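Local coordinates for protein bacillaene synthase decarboxylase PksI (Bacillus subtilis, PDB 4Q1K) that decarboxylates a 3-methylglutaconyl group tethered to the synthase PksL into a 3-methylcrotonyl group during biosynthesis of the antibiotic bacillaene, at residues K68-I73 with E214-P219; G160-V165 with E243-M248; K167-S172 with V194-L199. The protein carries 1 engineered substitution. One frame throughout, in Å; residues are numbered along the deposited sequence.

The three contacts lie in one crotonase-like chain, two of them sharing helix 161-169. Contact 2, between 160-165 and 243-248, lies nearest the chemistry: the side chain of M248 is about 5 Å from that of the active-site residue H249. Contact 3, between 167-172 and 194-199, continues from it along helix 161-169, its centre 19 Å from that of contact 2, and leads to strand 197-199, outermost in the sheet within this chain. Contact 1 sits at another strand of the same sheet, its centre 23 Å from that of contact 3 and 31 Å from that of contact 2. Contacts 1 and 3 both touch the second subunit of the homotrimer; contacts 2 and 3 both touch the third.

Contact 1: K68-I73 with E214-P219; sequences KYKAVI and ELAEKP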
loop_
_atom_site.group_PDB
_atom_site.type_symbol
_atom_site.label_atom_id
_atom_site.label_comp_id
_atom_site.label_asym_id
_atom_site.label_seq_id
_atom_site.Cartn_x
_atom_site.Cartn_y
_atom_site.Cartn_z
ATOM N N LYS B 68 4.511 16.484 28.850
ATOM C CA LYS B 68 3.268 17.242 28.887
ATOM C C LYS B 68 2.760 17.520 27.506
ATOM O O LYS B 68 1.661 17.979 27.400
ATOM C CB LYS B 68 3.459 18.619 29.541
ATOM C CG LYS B 68 4.403 19.552 28.838
ATOM C CD LYS B 68 4.176 20.930 29.481
ATOM C CE LYS B 68 4.730 22.067 28.637
ATOM N NZ LYS B 68 4.342 23.356 29.265
ATOM N N TYR B 69 3.588 17.247 26.463
ATOM C CA TYR B 69 3.235 17.611 25.114
ATOM C C TYR B 69 2.381 16.492 24.523
ATOM O O TYR B 69 2.498 15.338 24.888
ATOM C CB TYR B 69 4.406 17.870 24.184
ATOM C CG TYR B 69 5.167 19.061 24.666
ATOM C CD1 TYR B 69 4.590 20.334 24.627
ATOM C CD2 TYR B 69 6.395 18.888 25.304
ATOM C CE1 TYR B 69 5.274 21.429 25.134
ATOM C CE2 TYR B 69 7.097 19.983 25.776
ATOM C CZ TYR B 69 6.501 21.242 25.693
ATOM O OH TYR B 69 7.184 22.344 26.157
ATOM N N LYS B 70 1.488 16.883 23.626
ATOM C CA LYS B 70 0.643 15.931 22.886
ATOM C C LYS B 70 1.077 15.718 21.417
ATOM O O LYS B 70 0.721 14.669 20.782
ATOM C CB LYS B 70 -0.836 16.456 22.893
ATOM C CG LYS B 70 -1.470 16.233 24.323
ATOM C CD LYS B 70 -2.775 17.017 24.468
ATOM C CE LYS B 70 -3.383 16.804 25.872
ATOM N NZ LYS B 70 -4.720 17.473 25.758
ATOM N N ALA B 71 1.780 16.715 20.865
ATOM C CA ALA B 71 2.203 16.590 19.459
ATOM C C ALA B 71 3.477 17.359 19.293
ATOM O O ALA B 71 3.644 18.441 19.868
ATOM C CB ALA B 71 1.143 17.231 18.509
ATOM N N VAL B 72 4.313 16.850 18.404
ATOM C CA VAL B 72 5.525 17.518 18.043
ATOM C C VAL B 72 5.490 17.876 16.554
ATOM O O VAL B 72 5.057 17.039 15.736
ATOM C CB VAL B 72 6.753 16.550 18.202
ATOM C CG1 VAL B 72 8.041 17.221 17.692
ATOM C CG2 VAL B 72 6.834 15.973 19.653
ATOM N N ILE B 73 5.897 19.104 16.205
ATOM C CA ILE B 73 6.057 19.476 14.786
ATOM C C ILE B 73 7.570 19.617 14.524
ATOM O O ILE B 73 8.199 20.449 15.133
ATOM C CB ILE B 73 5.377 20.824 14.480
ATOM C CG1 ILE B 73 3.850 20.781 14.806
ATOM C CG2 ILE B 73 5.639 21.250 13.018
ATOM C CD1 ILE B 73 3.195 22.180 14.797
ATOM N N GLU B 214 -5.527 19.913 16.518
ATOM C CA GLU B 214 -6.523 18.800 16.567
ATOM C C GLU B 214 -6.049 17.624 17.421
ATOM O O GLU B 214 -6.795 17.096 18.229
ATOM C CB GLU B 214 -6.979 18.408 15.152
ATOM C CG GLU B 214 -7.682 19.597 14.518
ATOM C CD GLU B 214 -7.921 19.379 13.007
ATOM O OE1 GLU B 214 -7.710 18.254 12.553
ATOM O OE2 GLU B 214 -8.243 20.304 12.244
ATOM N N LEU B 215 -4.787 17.217 17.270
ATOM C CA LEU B 215 -4.303 16.126 18.066
ATOM C C LEU B 215 -4.352 16.494 19.555
ATOM O O LEU B 215 -4.613 15.625 20.388
ATOM C CB LEU B 215 -2.864 15.794 17.649
ATOM C CG LEU B 215 -2.749 15.015 16.322
ATOM C CD1 LEU B 215 -1.299 15.092 15.814
ATOM C CD2 LEU B 215 -3.249 13.548 16.491
ATOM N N ALA B 216 -3.996 17.743 19.852
ATOM C CA ALA B 216 -4.006 18.204 21.250
ATOM C C ALA B 216 -5.355 18.296 21.887
ATOM O O ALA B 216 -5.483 18.591 23.073
ATOM C CB ALA B 216 -3.231 19.561 21.413
ATOM N N GLU B 217 -6.419 18.076 21.113
ATOM C CA GLU B 217 -7.725 17.897 21.757
ATOM C C GLU B 217 -7.921 16.573 22.485
ATOM O O GLU B 217 -8.851 16.485 23.263
ATOM C CB GLU B 217 -8.813 18.026 20.707
ATOM C CG GLU B 217 -8.825 19.454 20.168
ATOM C CD GLU B 217 -9.766 19.587 18.971
ATOM O OE1 GLU B 217 -10.457 18.615 18.585
ATOM O OE2 GLU B 217 -9.806 20.691 18.424
ATOM N N LYS B 218 -7.031 15.578 22.271
ATOM C CA LYS B 218 -7.144 14.240 22.889
ATOM C C LYS B 218 -6.370 14.219 24.217
ATOM O O LYS B 218 -5.471 15.040 24.369
ATOM C CB LYS B 218 -6.404 13.226 21.999
ATOM C CG LYS B 218 -7.286 12.773 20.802
ATOM C CD LYS B 218 -7.611 13.984 19.892
ATOM C CE LYS B 218 -8.106 13.628 18.497
ATOM N NZ LYS B 218 -8.431 14.797 17.621
ATOM N N PRO B 219 -6.670 13.265 25.098
ATOM C CA PRO B 219 -5.838 13.034 26.275
ATOM C C PRO B 219 -4.492 12.511 25.833
ATOM O O PRO B 219 -4.420 11.661 24.924
ATOM C CB PRO B 219 -6.587 11.941 27.091
ATOM C CG PRO B 219 -7.949 11.887 26.469
ATOM C CD PRO B 219 -7.818 12.326 25.030
#
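The ammonium nitrogen of K70 is gripped by two backbone carbonyls of the turn that follows helix 201-215. NZ of K70 donates to O of K218 at 2.9 Å and to O of A216 at 3.0 Å. Neither oxygen is met within its carbonyl plane: the nitrogen stands 36° out of the plane at A216 and is tilted 34° from it at K218. The lysine reaches the pair because CG lies anti to its own carbonyl carbon (chi1 -74°) and the rest of the chain is extended. On the way its methylenes run alongside the turn, with CD of K70 4.0 Å from CB of A216.

The polypeptide being gripped is a type I turn from L215 to K218, closed by a bond from N of K218 to O of L215 of 3.1 Å. The side chain of K218 folds back to the helix end, its NZ donating to O of E214 at 2.9 Å. That nitrogen comes from one face of the E214 carbonyl, and N of E217 from the opposite face. NZ of K218 has a second partner in the backbone oxygen of N180 of the second subunit, so this lysine also takes part in the trimer interface.

An apolar touch between strand and helix completes the contact: CB of A71, at the start of strand 71-75, lies 4.2 Å from CD1 of L215. I73, further along the strand, packs on L205, V209 and A212 of helix 201-215, extending this junction between sheet and helix.

Two lysines thus occupy carbonyl oxygens around a helix end and the turn leading into helix 220-252. Positive charge here probably offsets the partial negative charge of the helix C-terminus, and the paired bonds from K70, just before strand 71-75, probably hold the turn in place against it.

Contact 2: G160-V165 with E243-M248; sequences GATFIV and EQELMM
Hydrogen bonding to the carboxylate of E245 dominates this contact, with both oxygens in use. OE1 of E245 takes N of G160 at 2.8 Å through its syn lone pair, although the N-H...O angle of 136° shows the bond is bent. OE2 of E245 accepts twice from T162. The backbone N of T162 meets it nearly along the C-O direction at 2.8 Å, with an N-H...O angle of 149°. The hydroxyl OG1 of T162 donates to the anti lone pair of OE2 of E245 at 2.5 Å, a very short bond. With chi1 at 65°, OG1 lies between the backbone N and carbonyl carbon of T162, which lets hydroxyl and amide converge on one oxygen. The glutamate chain comes from the opposite direction, extended beyond CG.

Apolar contact is slight by comparison: CG2 of T162 lies 4.3 Å from CE of M248, a residue next to the active-site H249. In the same helix turn as T162, F163 packs against L234, Q237 and V241 of helix 220-252.

The backbone geometry suits a long acidic side chain. G160 is the N-cap of helix 161-169, and the axes of segments 161-165 and 243-248 stay 10.7 Å apart, so the long side chain of E245 bridges the gap to the first turn. NE2 of H229 of the third subunit also hydrogen-bonds OG1 of T162, linking this cluster to the trimer interface.

Three donors on a buried carboxylate, together with the helix N-terminus it faces, would probably favour its ionised form, and bonds to both oxygens restrain rotation of its plane.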
loop_
_atom_site.group_PDB
_atom_site.type_symbol
_atom_site.label_atom_id
_atom_site.label_comp_id
_atom_site.label_asym_id
_atom_site.label_seq_id
_atom_site.Cartn_x
_atom_site.Cartn_y
_atom_site.Cartn_z
ATOM N N GLY B 160 17.762 3.230 7.782
ATOM C CA GLY B 160 16.484 2.523 7.805
ATOM C C GLY B 160 15.625 2.845 6.582
ATOM O O GLY B 160 14.444 2.466 6.592
ATOM N N ALA B 161 16.232 3.473 5.569
ATOM C CA ALA B 161 15.495 3.868 4.368
ATOM C C ALA B 161 14.851 2.616 3.767
ATOM O O ALA B 161 13.736 2.698 3.210
ATOM C CB ALA B 161 16.471 4.492 3.380
ATOM N N THR B 162 15.535 1.443 3.791
ATOM C CA THR B 162 14.892 0.299 3.038
ATOM C C THR B 162 13.729 -0.305 3.797
ATOM O O THR B 162 12.951 -1.102 3.243
ATOM C CB THR B 162 15.940 -0.849 2.773
ATOM O OG1 THR B 162 16.345 -1.422 4.059
ATOM C CG2 THR B 162 17.196 -0.252 2.083
ATOM N N PHE B 163 13.527 0.113 5.042
ATOM C CA PHE B 163 12.339 -0.366 5.784
ATOM C C PHE B 163 11.254 0.739 5.702
ATOM O O PHE B 163 10.091 0.463 5.365
ATOM C CB PHE B 163 12.780 -0.568 7.234
ATOM C CG PHE B 163 11.617 -0.846 8.148
ATOM C CD1 PHE B 163 10.981 -2.072 8.064
ATOM C CD2 PHE B 163 11.110 0.147 8.992
ATOM C CE1 PHE B 163 9.902 -2.376 8.904
ATOM C CE2 PHE B 163 9.976 -0.134 9.778
ATOM C CZ PHE B 163 9.368 -1.409 9.717
ATOM N N ILE B 164 11.626 2.020 5.978
ATOM C CA ILE B 164 10.575 3.066 6.164
ATOM C C ILE B 164 10.010 3.564 4.841
ATOM O O ILE B 164 8.839 3.982 4.762
ATOM C CB ILE B 164 11.083 4.203 7.078
ATOM C CG1 ILE B 164 9.890 5.010 7.717
ATOM C CG2 ILE B 164 11.982 5.110 6.267
ATOM C CD1 ILE B 164 8.930 4.200 8.603
ATOM N N VAL B 165 10.816 3.512 3.784
ATOM C CA VAL B 165 10.272 3.940 2.483
ATOM C C VAL B 165 9.115 3.003 1.959
ATOM O O VAL B 165 8.079 3.515 1.644
ATOM C CB VAL B 165 11.425 4.260 1.452
ATOM C CG1 VAL B 165 10.779 4.670 0.077
ATOM C CG2 VAL B 165 12.384 5.392 1.994
ATOM N N GLU B 243 20.635 -3.738 10.837
ATOM C CA GLU B 243 21.810 -4.691 10.782
ATOM C C GLU B 243 21.966 -5.097 9.280
ATOM O O GLU B 243 23.081 -5.143 8.777
ATOM C CB GLU B 243 21.534 -5.969 11.551
ATOM C CG GLU B 243 21.386 -5.969 13.071
ATOM C CD GLU B 243 20.968 -7.377 13.650
ATOM O OE1 GLU B 243 21.284 -8.448 13.053
ATOM O OE2 GLU B 243 20.304 -7.425 14.724
ATOM N N GLN B 244 20.880 -5.427 8.567
ATOM C CA GLN B 244 21.007 -5.714 7.132
ATOM C C GLN B 244 21.605 -4.557 6.307
ATOM O O GLN B 244 22.449 -4.758 5.441
ATOM C CB GLN B 244 19.633 -6.117 6.592
ATOM C CG GLN B 244 19.240 -7.407 7.216
ATOM C CD GLN B 244 17.821 -7.782 6.943
ATOM O OE1 GLN B 244 16.931 -6.960 6.659
ATOM N NE2 GLN B 244 17.577 -9.043 7.087
ATOM N N GLU B 245 21.155 -3.332 6.577
ATOM C CA GLU B 245 21.707 -2.193 5.851
ATOM C C GLU B 245 23.186 -1.957 6.182
ATOM O O GLU B 245 23.962 -1.524 5.315
ATOM C CB GLU B 245 20.926 -0.970 6.261
ATOM C CG GLU B 245 19.528 -1.001 5.599
ATOM C CD GLU B 245 18.692 0.208 5.937
ATOM O OE1 GLU B 245 19.127 1.046 6.689
ATOM O OE2 GLU B 245 17.525 0.328 5.461
ATOM N N LEU B 246 23.561 -2.210 7.437
ATOM C CA LEU B 246 24.995 -2.115 7.803
ATOM C C LEU B 246 25.790 -3.159 6.999
ATOM O O LEU B 246 26.851 -2.827 6.511
ATOM C CB LEU B 246 25.225 -2.321 9.333
ATOM C CG LEU B 246 24.879 -1.129 10.235
ATOM C CD1 LEU B 246 24.950 -1.493 11.720
ATOM C CD2 LEU B 246 25.803 0.053 9.903
ATOM N N MET B 247 25.244 -4.360 6.843
ATOM C CA MET B 247 25.876 -5.391 6.031
ATOM C C MET B 247 26.055 -4.927 4.587
ATOM O O MET B 247 27.116 -5.121 3.994
ATOM C CB MET B 247 25.057 -6.683 6.071
ATOM C CG MET B 247 25.271 -7.515 7.324
ATOM S SD MET B 247 24.502 -9.142 7.220
ATOM C CE MET B 247 22.921 -8.723 6.486
ATOM N N MET B 248 25.016 -4.313 4.024
ATOM C CA MET B 248 25.079 -3.827 2.640
ATOM C C MET B 248 26.104 -2.694 2.510
ATOM O O MET B 248 26.797 -2.592 1.477
ATOM C CB MET B 248 23.664 -3.425 2.123
ATOM C CG MET B 248 22.737 -4.630 1.978
ATOM S SD MET B 248 21.245 -4.119 1.040
ATOM C CE MET B 248 20.460 -3.097 2.308
#

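Contact 3: K167-S172 with V194-L199; sequences KKLGFS and VPFKVL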
loop_
_atom_site.group_PDB
_atom_site.type_symbol
_atom_site.label_atom_id
_atom_site.label_comp_id
_atom_site.label_asym_id
_atom_site.label_seq_id
_atom_site.Cartn_x
_atom_site.Cartn_y
_atom_site.Cartn_z
ATOM N N LYS B 167 7.452 1.009 3.889
ATOM C CA LYS B 167 6.344 1.076 4.897
ATOM C C LYS B 167 5.393 2.315 4.622
ATOM O O LYS B 167 4.184 2.229 4.823
ATOM C CB LYS B 167 7.068 1.237 6.262
ATOM C CG LYS B 167 6.102 1.316 7.449
ATOM C CD LYS B 167 5.110 0.193 7.439
ATOM C CE LYS B 167 5.738 -1.159 7.676
ATOM N NZ LYS B 167 4.704 -2.160 8.130
ATOM N N LYS B 168 5.956 3.463 4.287
ATOM C CA LYS B 168 5.130 4.678 4.207
ATOM C C LYS B 168 4.632 4.951 2.782
ATOM O O LYS B 168 3.546 5.531 2.638
ATOM C CB LYS B 168 5.985 5.872 4.649
ATOM C CG LYS B 168 6.380 5.892 6.165
ATOM C CD LYS B 168 5.127 5.816 7.040
ATOM C CE LYS B 168 5.502 5.769 8.505
ATOM N NZ LYS B 168 5.521 7.179 9.024
ATOM N N LEU B 169 5.476 4.650 1.760
ATOM C CA LEU B 169 5.091 4.975 0.359
ATOM C C LEU B 169 4.703 3.729 -0.381
ATOM O O LEU B 169 4.237 3.853 -1.548
ATOM C CB LEU B 169 6.237 5.569 -0.427
ATOM C CG LEU B 169 6.645 6.874 0.196
ATOM C CD1 LEU B 169 7.740 7.584 -0.605
ATOM C CD2 LEU B 169 5.363 7.701 0.252
ATOM N N GLY B 170 4.855 2.555 0.220
ATOM C CA GLY B 170 4.331 1.352 -0.484
ATOM C C GLY B 170 5.491 0.651 -1.182
ATOM O O GLY B 170 6.487 1.278 -1.532
ATOM N N PHE B 171 5.378 -0.672 -1.327
ATOM C CA PHE B 171 6.428 -1.492 -1.890
ATOM C C PHE B 171 6.882 -1.027 -3.282
ATOM O O PHE B 171 8.068 -0.838 -3.526
ATOM C CB PHE B 171 5.895 -2.981 -2.046
ATOM C CG PHE B 171 7.017 -3.878 -2.553
ATOM C CD1 PHE B 171 7.951 -4.376 -1.652
ATOM C CD2 PHE B 171 7.193 -4.146 -3.938
ATOM C CE1 PHE B 171 9.029 -5.203 -2.073
ATOM C CE2 PHE B 171 8.283 -4.921 -4.378
ATOM C CZ PHE B 171 9.170 -5.482 -3.452
ATOM N N SER B 172 5.928 -0.808 -4.178
ATOM C CA SER B 172 6.284 -0.557 -5.553
ATOM C C SER B 172 6.995 0.762 -5.745
ATOM O O SER B 172 8.088 0.848 -6.371
ATOM C CB SER B 172 4.950 -0.616 -6.406
ATOM O OG SER B 172 5.335 -0.439 -7.771
ATOM N N VAL B 194 0.913 9.226 -3.472
ATOM C CA VAL B 194 1.398 9.027 -2.053
ATOM C C VAL B 194 0.294 9.454 -1.097
ATOM O O VAL B 194 -0.601 10.297 -1.456
ATOM C CB VAL B 194 2.671 9.791 -1.761
ATOM C CG1 VAL B 194 3.801 9.307 -2.667
ATOM C CG2 VAL B 194 2.474 11.313 -1.894
ATOM N N PRO B 195 0.245 8.820 0.067
ATOM C CA PRO B 195 -0.851 9.112 1.055
ATOM C C PRO B 195 -0.605 10.394 1.854
ATOM O O PRO B 195 -1.454 10.756 2.728
ATOM C CB PRO B 195 -0.749 7.890 2.005
ATOM C CG PRO B 195 0.718 7.555 1.981
ATOM C CD PRO B 195 1.113 7.707 0.526
ATOM N N PHE B 196 0.554 10.992 1.691
ATOM C CA PHE B 196 0.853 12.222 2.462
ATOM C C PHE B 196 0.112 13.418 1.853
ATOM O O PHE B 196 -0.030 13.523 0.627
ATOM C CB PHE B 196 2.341 12.645 2.328
ATOM C CG PHE B 196 3.309 11.548 2.683
ATOM C CD1 PHE B 196 2.947 10.564 3.600
ATOM C CD2 PHE B 196 4.536 11.456 2.030
ATOM C CE1 PHE B 196 3.838 9.555 3.948
ATOM C CE2 PHE B 196 5.398 10.417 2.340
ATOM C CZ PHE B 196 5.037 9.458 3.277
ATOM N N LYS B 197 -0.317 14.324 2.735
ATOM C CA LYS B 197 -0.792 15.633 2.314
ATOM C C LYS B 197 0.324 16.374 1.617
ATOM O O LYS B 197 1.424 16.399 2.162
ATOM C CB LYS B 197 -1.146 16.447 3.543
ATOM C CG LYS B 197 -1.933 17.727 3.118
ATOM C CD LYS B 197 -3.377 17.348 2.800
ATOM C CE LYS B 197 -4.099 18.650 2.390
ATOM N NZ LYS B 197 -5.572 18.438 2.308
ATOM N N VAL B 198 0.050 16.894 0.409
ATOM C CA VAL B 198 1.040 17.709 -0.295
ATOM C C VAL B 198 0.440 19.125 -0.477
ATOM O O VAL B 198 -0.682 19.239 -1.029
ATOM C CB VAL B 198 1.391 17.098 -1.651
ATOM C CG1 VAL B 198 2.460 17.964 -2.320
ATOM C CG2 VAL B 198 1.955 15.640 -1.419
ATOM N N LEU B 199 1.193 20.181 -0.127
ATOM C CA LEU B 199 0.649 21.561 -0.157
ATOM C C LEU B 199 1.711 22.501 -0.688
ATOM O O LEU B 199 2.907 22.175 -0.623
ATOM C CB LEU B 199 0.363 22.052 1.314
ATOM C CG LEU B 199 -0.788 21.273 1.981
ATOM C CD1 LEU B 199 -0.856 21.713 3.446
ATOM C CD2 LEU B 199 -2.044 21.802 1.297
#
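L169 and F196 cross at about a right angle, and the meeting of their side chains is the centre of the contact. One methyl of the leucine does the work: CD2 of L169 is 3.4 Å from CE2 of F196, a close approach, and 3.5 Å from its CZ. The methyl comes at the ring obliquely. By contrast, CB of K168 lies in the ring plane, at the edge, 4.0 Å from CZ of F196. The ring is thus met from two directions by consecutive residues at the end of helix 161-169.

The two residues before the phenylalanine approach the same methyl, the valine more closely. CG1 of V194 is 3.7 Å from CD2 of L169; a chi1 of -62° sets CG1 anti to the valine carbonyl carbon. CD of P195 lies further off, at 4.3 Å from CD2 of L169. V194, P195 and F196 thus converge on one methyl from adjacent directions, with no hydrogen bond across the two segments.

The proline ring makes a separate approach to the helix backbone, CG of P195 lying 3.5 Å from O of K168. The lysine chain bends at chi2 (-56°) and again at chi4, turning its ammonium group away from the contact to bond the backbone oxygen of L133.

G170, the first residue to leave helical angles after helix 161-169 (phi 100°), is also the N-cap of helix 171-180, so the apolar contact lies just before the junction of two helices. L169 also packs on I177 of helix 171-180, while V194 rests on L189 of helix 186-192. F196 packs on V138 and L140 of strand 137-141, beside which strand 197-199 then runs, and S172 of the second subunit packs on P195 and F196.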